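Local coordinates for PUM-HD domain-containing protein (Caenorhabditis elegans, PDB 7CGF) that binds RNA through its Pumilio homology domain and probably recognises the 3' untranslated regions of target messenger RNAs, at residues L37-S47 / E76-V86; T184-P192 / E223-V233. The protein carries 2 engineered substitutions. One frame throughout, in Å; residues are numbered along the deposited sequence.

Interaction 1: L37-S47 / E76-V86; sequences LLKFAKDQVGS and ELVDDIFGNYV. With nucleotides of chain B.
Ala41 and Leu77 meet in the tightly packed apolar part of the contact between 37-47 and 76-86: Ala41 CB lies 3.6 Å from Leu77 CD2 and also touches Val86 CG2. A methyl suits this spot, because the backbones approach to 4.7 Å between the CA atoms of Ala41 and Gly83. Leu37 and Leu38 extend the apolar seam over the two methyls of Leu77. Next to it, Ser47 OG donates to Phe82 O (2.8 Å) from above the carbonyl plane, giving a buried hydroxyl a partner.

The Phe82 ring is sandwiched. Gln44 CB makes a CH-pi contact over one face, 3.9 Å from the ring centroid, Ile81 CG2 lies against the opposite face, and Lys42 O sits at the edge. Gln44, with its chain bent at chi2 (75°), carries its amide past the ring to A8 of chain B, where NE2 donates to N3 (2.9 Å, 163°). Asn84 reads U7 of chain B, accepting from N3 at OD1 (2.9 Å). At the start of helix 83-89, with Tyr85 beside it over A8, Asn84 sits where Pumilio repeats carry their base-reading side chains.

The outer side is looser and polar. Lys42 NZ reaches across to Glu76 OE2 (2.8 Å), a salt bridge on the flank where Glu76 faces solvent, while a water links Lys42 O to Asp80 OD1. Asp80 OD2 is occupied instead in capping Phe82 N and Gly83 N.

Helix 14-20 packs on 37-47, its Arg19 pairing with Asp43, while Val70 of helix 67-72 and Ile50 of helix 44-56 close over Leu37 and Val86.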
# COMPACT_ATOMS: atom_id res chain seq x y z
N LEU A 37 25.27 -9.75 24.88
CA LEU A 37 24.16 -9.11 24.19
C LEU A 37 23.86 -9.80 22.87
O LEU A 37 22.70 -10.09 22.55
CB LEU A 37 24.46 -7.62 23.98
CG LEU A 37 23.43 -6.73 23.25
CD1 LEU A 37 23.49 -6.90 21.72
CD2 LEU A 37 21.99 -6.94 23.74
N LEU A 38 24.90 -10.04 22.07
CA LEU A 38 24.70 -10.66 20.76
C LEU A 38 24.01 -12.02 20.89
O LEU A 38 23.02 -12.29 20.19
CB LEU A 38 26.05 -10.79 20.04
CG LEU A 38 26.05 -11.54 18.70
CD1 LEU A 38 25.16 -10.85 17.67
CD2 LEU A 38 27.48 -11.70 18.17
N LYS A 39 24.52 -12.88 21.78
CA LYS A 39 23.90 -14.19 21.96
C LYS A 39 22.46 -14.06 22.45
O LYS A 39 21.56 -14.76 21.94
CB LYS A 39 24.73 -15.04 22.94
CG LYS A 39 25.97 -15.68 22.33
CD LYS A 39 26.74 -16.45 23.40
CE LYS A 39 28.20 -16.70 23.03
NZ LYS A 39 28.33 -17.64 21.88
N PHE A 40 22.21 -13.16 23.40
CA PHE A 40 20.85 -12.97 23.90
C PHE A 40 19.92 -12.52 22.78
O PHE A 40 18.81 -13.05 22.63
CB PHE A 40 20.85 -11.95 25.03
CG PHE A 40 20.85 -12.56 26.41
CD1 PHE A 40 22.03 -12.97 27.00
CD2 PHE A 40 19.67 -12.71 27.11
CE1 PHE A 40 22.03 -13.53 28.28
CE2 PHE A 40 19.66 -13.27 28.39
CZ PHE A 40 20.84 -13.69 28.96
N ALA A 41 20.36 -11.54 21.98
CA ALA A 41 19.46 -10.91 21.01
C ALA A 41 19.11 -11.85 19.86
O ALA A 41 18.03 -11.72 19.27
CB ALA A 41 20.07 -9.62 20.46
N LYS A 42 19.98 -12.82 19.56
CA LYS A 42 19.70 -13.80 18.50
C LYS A 42 18.96 -15.03 19.00
O LYS A 42 18.70 -15.94 18.20
CB LYS A 42 21.00 -14.23 17.81
CG LYS A 42 21.70 -13.06 17.16
CD LYS A 42 23.00 -13.45 16.46
CE LYS A 42 22.75 -14.34 15.26
NZ LYS A 42 24.04 -14.73 14.62
N ASP A 43 18.62 -15.07 20.29
CA ASP A 43 17.91 -16.17 20.91
C ASP A 43 16.45 -15.79 21.13
O ASP A 43 16.16 -14.64 21.48
CB ASP A 43 18.57 -16.53 22.24
CG ASP A 43 17.93 -17.72 22.90
OD1 ASP A 43 18.29 -18.86 22.52
OD2 ASP A 43 17.09 -17.52 23.80
N GLN A 44 15.55 -16.74 20.92
CA GLN A 44 14.11 -16.46 21.04
C GLN A 44 13.78 -15.99 22.46
O GLN A 44 13.09 -14.97 22.65
CB GLN A 44 13.32 -17.72 20.66
CG GLN A 44 11.85 -17.74 21.01
CD GLN A 44 11.07 -16.88 20.08
OE1 GLN A 44 10.37 -17.37 19.19
NE2 GLN A 44 11.20 -15.57 20.25
N VAL A 45 14.30 -16.70 23.46
CA VAL A 45 14.05 -16.34 24.85
C VAL A 45 14.80 -15.08 25.23
O VAL A 45 14.25 -14.19 25.89
CB VAL A 45 14.43 -17.51 25.78
CG1 VAL A 45 14.34 -17.06 27.23
CG2 VAL A 45 13.55 -18.69 25.51
N GLY A 46 16.08 -15.00 24.85
CA GLY A 46 16.88 -13.85 25.22
C GLY A 46 16.38 -12.56 24.60
O GLY A 46 16.42 -11.50 25.22
N SER A 47 15.94 -12.63 23.34
CA SER A 47 15.45 -11.43 22.68
C SER A 47 14.17 -10.93 23.35
O SER A 47 13.98 -9.72 23.52
CB SER A 47 15.21 -11.70 21.21
OG SER A 47 14.69 -10.53 20.60
N GLU A 76 25.05 -7.76 12.41
CA GLU A 76 24.61 -9.12 12.65
C GLU A 76 23.18 -9.20 13.18
O GLU A 76 22.51 -10.23 13.01
CB GLU A 76 25.56 -9.81 13.63
CG GLU A 76 25.49 -11.32 13.54
CD GLU A 76 26.57 -11.98 14.37
OE1 GLU A 76 27.63 -11.35 14.58
OE2 GLU A 76 26.35 -13.13 14.81
N LEU A 77 22.67 -8.13 13.80
CA LEU A 77 21.36 -8.18 14.41
C LEU A 77 20.25 -7.74 13.48
O LEU A 77 19.11 -8.19 13.65
CB LEU A 77 21.32 -7.31 15.67
CG LEU A 77 22.22 -7.76 16.83
CD1 LEU A 77 22.16 -6.72 17.94
CD2 LEU A 77 21.80 -9.12 17.35
N VAL A 78 20.52 -6.85 12.52
CA VAL A 78 19.40 -6.21 11.83
C VAL A 78 18.64 -7.20 10.96
O VAL A 78 17.41 -7.08 10.82
CB VAL A 78 19.82 -4.99 10.99
CG1 VAL A 78 20.19 -3.83 11.91
CG2 VAL A 78 20.95 -5.32 10.01
N ASP A 79 19.32 -8.17 10.33
CA ASP A 79 18.60 -9.19 9.56
C ASP A 79 18.54 -10.51 10.30
O ASP A 79 18.58 -11.58 9.68
CB ASP A 79 19.20 -9.39 8.17
CG ASP A 79 18.19 -10.00 7.20
OD1 ASP A 79 17.02 -9.61 7.29
OD2 ASP A 79 18.55 -10.88 6.37
N ASP A 80 18.43 -10.48 11.63
CA ASP A 80 18.21 -11.70 12.39
C ASP A 80 16.75 -11.81 12.81
O ASP A 80 16.13 -10.81 13.20
CB ASP A 80 19.10 -11.75 13.63
CG ASP A 80 18.91 -13.03 14.40
OD1 ASP A 80 19.40 -14.08 13.92
OD2 ASP A 80 18.24 -13.01 15.44
N ILE A 81 16.24 -13.04 12.76
CA ILE A 81 14.83 -13.35 13.02
C ILE A 81 14.38 -12.82 14.38
O ILE A 81 13.23 -12.39 14.53
CB ILE A 81 14.60 -14.87 12.89
CG1 ILE A 81 13.13 -15.23 13.12
CG2 ILE A 81 15.53 -15.65 13.84
CD1 ILE A 81 12.82 -16.70 12.88
N PHE A 82 15.26 -12.88 15.39
CA PHE A 82 14.96 -12.36 16.73
C PHE A 82 15.69 -11.07 17.06
O PHE A 82 15.15 -10.25 17.81
CB PHE A 82 15.31 -13.43 17.79
CG PHE A 82 14.61 -14.74 17.55
CD1 PHE A 82 13.24 -14.77 17.33
CD2 PHE A 82 15.34 -15.92 17.47
CE1 PHE A 82 12.58 -15.96 17.08
CE2 PHE A 82 14.70 -17.12 17.24
CZ PHE A 82 13.34 -17.15 17.03
N GLY A 83 16.88 -10.86 16.50
CA GLY A 83 17.66 -9.68 16.81
C GLY A 83 17.09 -8.41 16.22
O GLY A 83 17.35 -7.32 16.76
N ASN A 84 16.31 -8.51 15.15
CA ASN A 84 15.85 -7.28 14.53
C ASN A 84 14.94 -6.50 15.48
O ASN A 84 14.93 -5.27 15.44
CB ASN A 84 15.16 -7.58 13.18
CG ASN A 84 13.74 -8.11 13.33
OD1 ASN A 84 12.77 -7.34 13.36
ND2 ASN A 84 13.61 -9.43 13.37
N TYR A 85 14.21 -7.20 16.36
CA TYR A 85 13.33 -6.50 17.30
C TYR A 85 14.13 -5.70 18.32
O TYR A 85 13.68 -4.64 18.76
CB TYR A 85 12.44 -7.50 18.04
CG TYR A 85 11.58 -8.31 17.14
CD1 TYR A 85 10.45 -7.78 16.54
CD2 TYR A 85 11.93 -9.63 16.85
CE1 TYR A 85 9.67 -8.56 15.68
CE2 TYR A 85 11.18 -10.39 16.01
CZ TYR A 85 10.06 -9.86 15.42
OH TYR A 85 9.32 -10.66 14.59
N VAL A 86 15.29 -6.23 18.74
CA VAL A 86 16.15 -5.51 19.68
C VAL A 86 16.64 -4.21 19.06
O VAL A 86 16.60 -3.15 19.70
CB VAL A 86 17.31 -6.41 20.12
CG1 VAL A 86 18.33 -5.62 20.98
CG2 VAL A 86 16.79 -7.59 20.90
P A B 8 6.25 -14.99 12.13
OP1 A B 8 6.01 -16.39 11.68
OP2 A B 8 5.18 -14.05 12.58
O5' A B 8 7.26 -15.06 13.35
C5' A B 8 8.40 -15.90 13.31
C4' A B 8 8.85 -16.23 14.71
O4' A B 8 9.23 -14.99 15.39
C3' A B 8 7.78 -16.88 15.59
O3' A B 8 8.42 -17.80 16.47
C2' A B 8 7.26 -15.70 16.41
O2' A B 8 6.63 -16.06 17.62
C1' A B 8 8.56 -14.93 16.63
N9 A B 8 8.39 -13.52 17.00
C8 A B 8 7.49 -12.62 16.49
N7 A B 8 7.57 -11.43 17.05
C5 A B 8 8.61 -11.56 17.98
C6 A B 8 9.19 -10.67 18.89
N6 A B 8 8.84 -9.39 19.05
N1 A B 8 10.19 -11.14 19.67
C2 A B 8 10.58 -12.41 19.55
N3 A B 8 10.11 -13.33 18.72
C4 A B 8 9.11 -12.84 17.96
P U B 7 5.05 -12.26 6.40
OP1 U B 7 4.82 -13.73 6.31
OP2 U B 7 3.94 -11.34 6.76
O5' U B 7 6.19 -11.97 7.45
C5' U B 7 5.94 -12.16 8.83
C4' U B 7 7.24 -12.30 9.55
O4' U B 7 7.88 -11.02 9.66
C3' U B 7 7.14 -12.80 10.98
O3' U B 7 7.07 -14.22 10.99
C2' U B 7 8.42 -12.26 11.64
O2' U B 7 9.45 -13.24 11.58
C1' U B 7 8.79 -11.06 10.74
N1 U B 7 8.82 -9.72 11.39
C2 U B 7 10.03 -9.32 11.92
O2 U B 7 10.99 -10.06 11.92
N3 U B 7 10.06 -8.06 12.47
C4 U B 7 8.99 -7.18 12.53
O4 U B 7 9.14 -6.07 13.04
C5 U B 7 7.79 -7.66 11.93
C6 U B 7 7.74 -8.88 11.39
O HOH W 1 19.05 -16.24 15.43

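Interaction 2: T184-P192 / E223-V233; sequences TIYEMSVDP and EIANNQYGNYV. With nucleotides of chain B.
Pro192 lies flat over the ring of Tyr229, and no direct hydrogen bond joins 184-192 to 223-233. Pro192 CA stands 3.6 Å from the ring centroid and only 6° off its normal, a CH-pi contact suited to a rigid proline. Gln228 CG rests against the opposite face, toward its margin, and at the edge O2' of A4 of chain B comes within 3.2 Å of Tyr229 CE1.

Water supplies the polar link, donating to Val190 O and accepting from Asn227 ND2. Asn227 suits both tasks: its OD1 caps Tyr229 N and Gly230 N, the latter on a lone pair, while its amide packs against Val190 CG1. Deeper in, Ser189 OG turns back to Ile185 O (2.8 Å), which satisfies the hydroxyl within its own helix, while CB meets Ile224 CG2.

Asn231 pairs with U3 of chain B through OD1 and ND2, and its ND2 also bonds Asn227 O. The ring of Tyr232 has the base of A4 of chain B over one face, a placement consistent with Pumilio repeats.

Tyr186 packs on Ile224 and forms a cation-pi pair with Arg220, which also salt-bridges Glu223. Val198 of helix 194-204 and Ile217 of helix 207-219 flank Val233, while helix 146-150 borders 184-189 at Met188.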
# COMPACT_ATOMS: atom_id res chain seq x y z
N THR A 184 8.22 2.95 -17.45
CA THR A 184 8.43 2.61 -16.04
C THR A 184 7.12 2.60 -15.26
O THR A 184 6.89 1.71 -14.44
CB THR A 184 9.42 3.60 -15.42
OG1 THR A 184 10.60 3.64 -16.24
CG2 THR A 184 9.84 3.13 -14.01
N ILE A 185 6.25 3.59 -15.49
CA ILE A 185 5.00 3.62 -14.72
C ILE A 185 4.13 2.43 -15.08
O ILE A 185 3.49 1.83 -14.20
CB ILE A 185 4.28 4.96 -14.93
CG1 ILE A 185 4.75 5.96 -13.90
CG2 ILE A 185 2.75 4.78 -14.87
CD1 ILE A 185 4.28 5.65 -12.50
N TYR A 186 4.12 2.03 -16.35
CA TYR A 186 3.38 0.82 -16.72
C TYR A 186 3.97 -0.39 -16.00
O TYR A 186 3.23 -1.17 -15.37
CB TYR A 186 3.41 0.61 -18.23
CG TYR A 186 2.79 -0.72 -18.59
CD1 TYR A 186 1.42 -0.85 -18.69
CD2 TYR A 186 3.58 -1.85 -18.77
CE1 TYR A 186 0.84 -2.07 -18.98
CE2 TYR A 186 3.01 -3.08 -19.04
CZ TYR A 186 1.64 -3.17 -19.15
OH TYR A 186 1.08 -4.39 -19.43
N GLU A 187 5.30 -0.55 -16.08
CA GLU A 187 5.99 -1.68 -15.47
C GLU A 187 5.69 -1.76 -13.99
O GLU A 187 5.44 -2.85 -13.45
CB GLU A 187 7.51 -1.54 -15.71
CG GLU A 187 8.42 -2.39 -14.80
CD GLU A 187 9.92 -1.94 -14.72
OE1 GLU A 187 10.73 -2.71 -14.14
OE2 GLU A 187 10.31 -0.86 -15.22
N MET A 188 5.68 -0.61 -13.31
CA MET A 188 5.41 -0.61 -11.87
C MET A 188 3.95 -0.88 -11.59
O MET A 188 3.61 -1.61 -10.63
CB MET A 188 5.84 0.72 -11.25
CG MET A 188 7.33 1.01 -11.29
SD MET A 188 8.23 -0.18 -10.28
CE MET A 188 9.93 0.27 -10.71
N SER A 189 3.05 -0.30 -12.39
CA SER A 189 1.62 -0.45 -12.13
C SER A 189 1.14 -1.88 -12.30
O SER A 189 0.12 -2.25 -11.71
CB SER A 189 0.81 0.46 -13.04
OG SER A 189 1.10 1.82 -12.78
N VAL A 190 1.82 -2.70 -13.11
CA VAL A 190 1.39 -4.09 -13.29
C VAL A 190 2.23 -5.07 -12.48
O VAL A 190 2.11 -6.29 -12.67
CB VAL A 190 1.35 -4.47 -14.78
CG1 VAL A 190 0.53 -3.41 -15.53
CG2 VAL A 190 2.75 -4.56 -15.35
N ASP A 191 3.08 -4.57 -11.59
CA ASP A 191 3.93 -5.33 -10.67
C ASP A 191 3.25 -5.44 -9.31
O ASP A 191 2.69 -4.45 -8.82
CB ASP A 191 5.30 -4.66 -10.52
CG ASP A 191 6.25 -5.49 -9.68
OD1 ASP A 191 6.89 -6.42 -10.23
OD2 ASP A 191 6.37 -5.19 -8.47
N PRO A 192 3.26 -6.61 -8.66
CA PRO A 192 2.54 -6.73 -7.38
C PRO A 192 3.09 -5.83 -6.30
O PRO A 192 2.36 -5.48 -5.37
CB PRO A 192 2.75 -8.21 -7.01
CG PRO A 192 3.98 -8.60 -7.72
CD PRO A 192 3.94 -7.86 -9.04
N GLU A 223 -4.84 -0.76 -20.79
CA GLU A 223 -4.09 -1.93 -20.34
C GLU A 223 -3.95 -1.94 -18.83
O GLU A 223 -4.09 -2.99 -18.18
CB GLU A 223 -2.70 -1.93 -20.96
CG GLU A 223 -2.62 -2.05 -22.45
CD GLU A 223 -1.20 -1.76 -22.89
OE1 GLU A 223 -0.91 -0.58 -23.25
OE2 GLU A 223 -0.38 -2.70 -22.80
N ILE A 224 -3.66 -0.78 -18.24
CA ILE A 224 -3.47 -0.72 -16.80
C ILE A 224 -4.80 -0.95 -16.08
O ILE A 224 -4.86 -1.65 -15.05
CB ILE A 224 -2.83 0.62 -16.41
CG1 ILE A 224 -1.44 0.74 -17.05
CG2 ILE A 224 -2.67 0.75 -14.87
CD1 ILE A 224 -0.75 2.08 -16.77
N ALA A 225 -5.89 -0.40 -16.62
CA ALA A 225 -7.19 -0.50 -15.97
C ALA A 225 -7.70 -1.93 -15.88
O ALA A 225 -8.42 -2.26 -14.93
CB ALA A 225 -8.22 0.34 -16.73
N ASN A 226 -7.34 -2.81 -16.82
CA ASN A 226 -7.77 -4.20 -16.70
C ASN A 226 -6.66 -5.12 -16.20
O ASN A 226 -6.77 -6.35 -16.34
CB ASN A 226 -8.34 -4.73 -18.01
CG ASN A 226 -9.11 -6.01 -17.81
OD1 ASN A 226 -9.86 -6.14 -16.84
ND2 ASN A 226 -8.87 -7.01 -18.66
N ASN A 227 -5.60 -4.58 -15.62
CA ASN A 227 -4.57 -5.42 -15.04
C ASN A 227 -4.91 -5.77 -13.59
O ASN A 227 -5.56 -5.01 -12.87
CB ASN A 227 -3.21 -4.71 -15.14
CG ASN A 227 -2.10 -5.51 -14.52
OD1 ASN A 227 -1.72 -5.27 -13.38
ND2 ASN A 227 -1.57 -6.49 -15.27
N GLN A 228 -4.48 -6.98 -13.17
CA GLN A 228 -4.84 -7.46 -11.84
C GLN A 228 -4.33 -6.54 -10.74
O GLN A 228 -4.93 -6.46 -9.66
CB GLN A 228 -4.30 -8.89 -11.62
CG GLN A 228 -2.81 -8.96 -11.69
CD GLN A 228 -2.24 -10.35 -11.41
OE1 GLN A 228 -2.74 -11.08 -10.55
NE2 GLN A 228 -1.18 -10.70 -12.13
N TYR A 229 -3.23 -5.82 -11.00
CA TYR A 229 -2.72 -4.81 -10.07
C TYR A 229 -3.01 -3.40 -10.54
O TYR A 229 -3.34 -2.53 -9.72
CB TYR A 229 -1.22 -4.97 -9.87
CG TYR A 229 -0.86 -6.37 -9.42
CD1 TYR A 229 -1.34 -6.85 -8.22
CD2 TYR A 229 -0.07 -7.19 -10.21
CE1 TYR A 229 -1.03 -8.14 -7.80
CE2 TYR A 229 0.24 -8.47 -9.79
CZ TYR A 229 -0.25 -8.93 -8.60
OH TYR A 229 0.05 -10.21 -8.18
N GLY A 230 -2.92 -3.17 -11.85
CA GLY A 230 -3.09 -1.83 -12.38
C GLY A 230 -4.47 -1.26 -12.13
O GLY A 230 -4.63 -0.04 -12.03
N ASN A 231 -5.48 -2.12 -11.99
CA ASN A 231 -6.82 -1.58 -11.78
C ASN A 231 -6.89 -0.82 -10.46
O ASN A 231 -7.62 0.18 -10.36
CB ASN A 231 -7.89 -2.68 -11.87
CG ASN A 231 -8.03 -3.48 -10.59
OD1 ASN A 231 -8.81 -3.13 -9.71
ND2 ASN A 231 -7.28 -4.56 -10.49
N TYR A 232 -6.12 -1.24 -9.45
CA TYR A 232 -6.05 -0.48 -8.21
C TYR A 232 -5.33 0.84 -8.39
O TYR A 232 -5.68 1.83 -7.75
CB TYR A 232 -5.34 -1.29 -7.13
CG TYR A 232 -6.08 -2.53 -6.70
CD1 TYR A 232 -7.11 -2.45 -5.78
CD2 TYR A 232 -5.72 -3.78 -7.19
CE1 TYR A 232 -7.77 -3.58 -5.34
CE2 TYR A 232 -6.40 -4.94 -6.76
CZ TYR A 232 -7.42 -4.81 -5.84
OH TYR A 232 -8.07 -5.95 -5.41
N VAL A 233 -4.31 0.87 -9.26
CA VAL A 233 -3.63 2.13 -9.55
C VAL A 233 -4.61 3.12 -10.17
O VAL A 233 -4.67 4.30 -9.79
CB VAL A 233 -2.42 1.88 -10.47
CG1 VAL A 233 -1.86 3.18 -11.04
CG2 VAL A 233 -1.32 1.10 -9.71
P A B 4 -7.99 -10.97 -3.58
OP1 A B 4 -7.61 -12.36 -3.25
OP2 A B 4 -8.92 -10.23 -2.70
O5' A B 4 -6.65 -10.14 -3.72
C5' A B 4 -5.50 -10.77 -4.23
C4' A B 4 -4.38 -9.80 -4.48
O4' A B 4 -4.89 -8.54 -4.98
C3' A B 4 -3.53 -9.38 -3.30
O3' A B 4 -2.63 -10.38 -2.86
C2' A B 4 -2.84 -8.14 -3.85
O2' A B 4 -1.77 -8.53 -4.70
C1' A B 4 -3.94 -7.53 -4.71
N9 A B 4 -4.56 -6.35 -4.07
C8 A B 4 -5.57 -6.13 -3.17
N7 A B 4 -5.73 -4.84 -2.91
C5 A B 4 -4.75 -4.20 -3.68
C6 A B 4 -4.33 -2.87 -3.90
N6 A B 4 -4.85 -1.77 -3.34
N1 A B 4 -3.31 -2.67 -4.76
C2 A B 4 -2.73 -3.69 -5.36
N3 A B 4 -3.03 -4.98 -5.23
C4 A B 4 -4.04 -5.14 -4.38
P U B 3 -12.74 -13.32 -7.13
OP1 U B 3 -11.54 -14.10 -7.51
OP2 U B 3 -13.47 -13.61 -5.89
O5' U B 3 -12.42 -11.76 -7.03
C5' U B 3 -11.61 -11.24 -5.99
C4' U B 3 -10.39 -10.60 -6.58
O4' U B 3 -10.78 -9.47 -7.40
C3' U B 3 -9.38 -10.02 -5.61
O3' U B 3 -8.55 -11.04 -5.09
C2' U B 3 -8.62 -9.02 -6.47
O2' U B 3 -7.62 -9.68 -7.22
C1' U B 3 -9.71 -8.55 -7.45
N1 U B 3 -10.19 -7.17 -7.20
C2 U B 3 -9.50 -6.22 -7.94
O2 U B 3 -8.60 -6.54 -8.69
N3 U B 3 -9.91 -4.93 -7.76
C4 U B 3 -10.90 -4.50 -6.91
O4 U B 3 -11.18 -3.30 -6.83
C5 U B 3 -11.57 -5.54 -6.18
C6 U B 3 -11.19 -6.82 -6.34
O HOH W 2 0.53 -8.09 -14.02

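In the fold
Both contacts belong to one Pumilio homology domain, an all-helical array of repeats, and each joins one predicted Pumilio repeat to the next. Interaction 1 closes before interaction 2 opens: it lies near the N-terminal end, its centre about 28 Å from that of the chain, against about 14 Å for interaction 2. Their centres are about 38 Å apart and their nearest atoms about 20 Å, so they do not touch. Each brings the start of an RNA-facing helix, 83-89 or 230-240, to a uridine of the same RNA: U7 in interaction 1, U3 in interaction 2. The earlier repeats thus meet the later nucleotides, the antiparallel reading expected of Pumilio proteins.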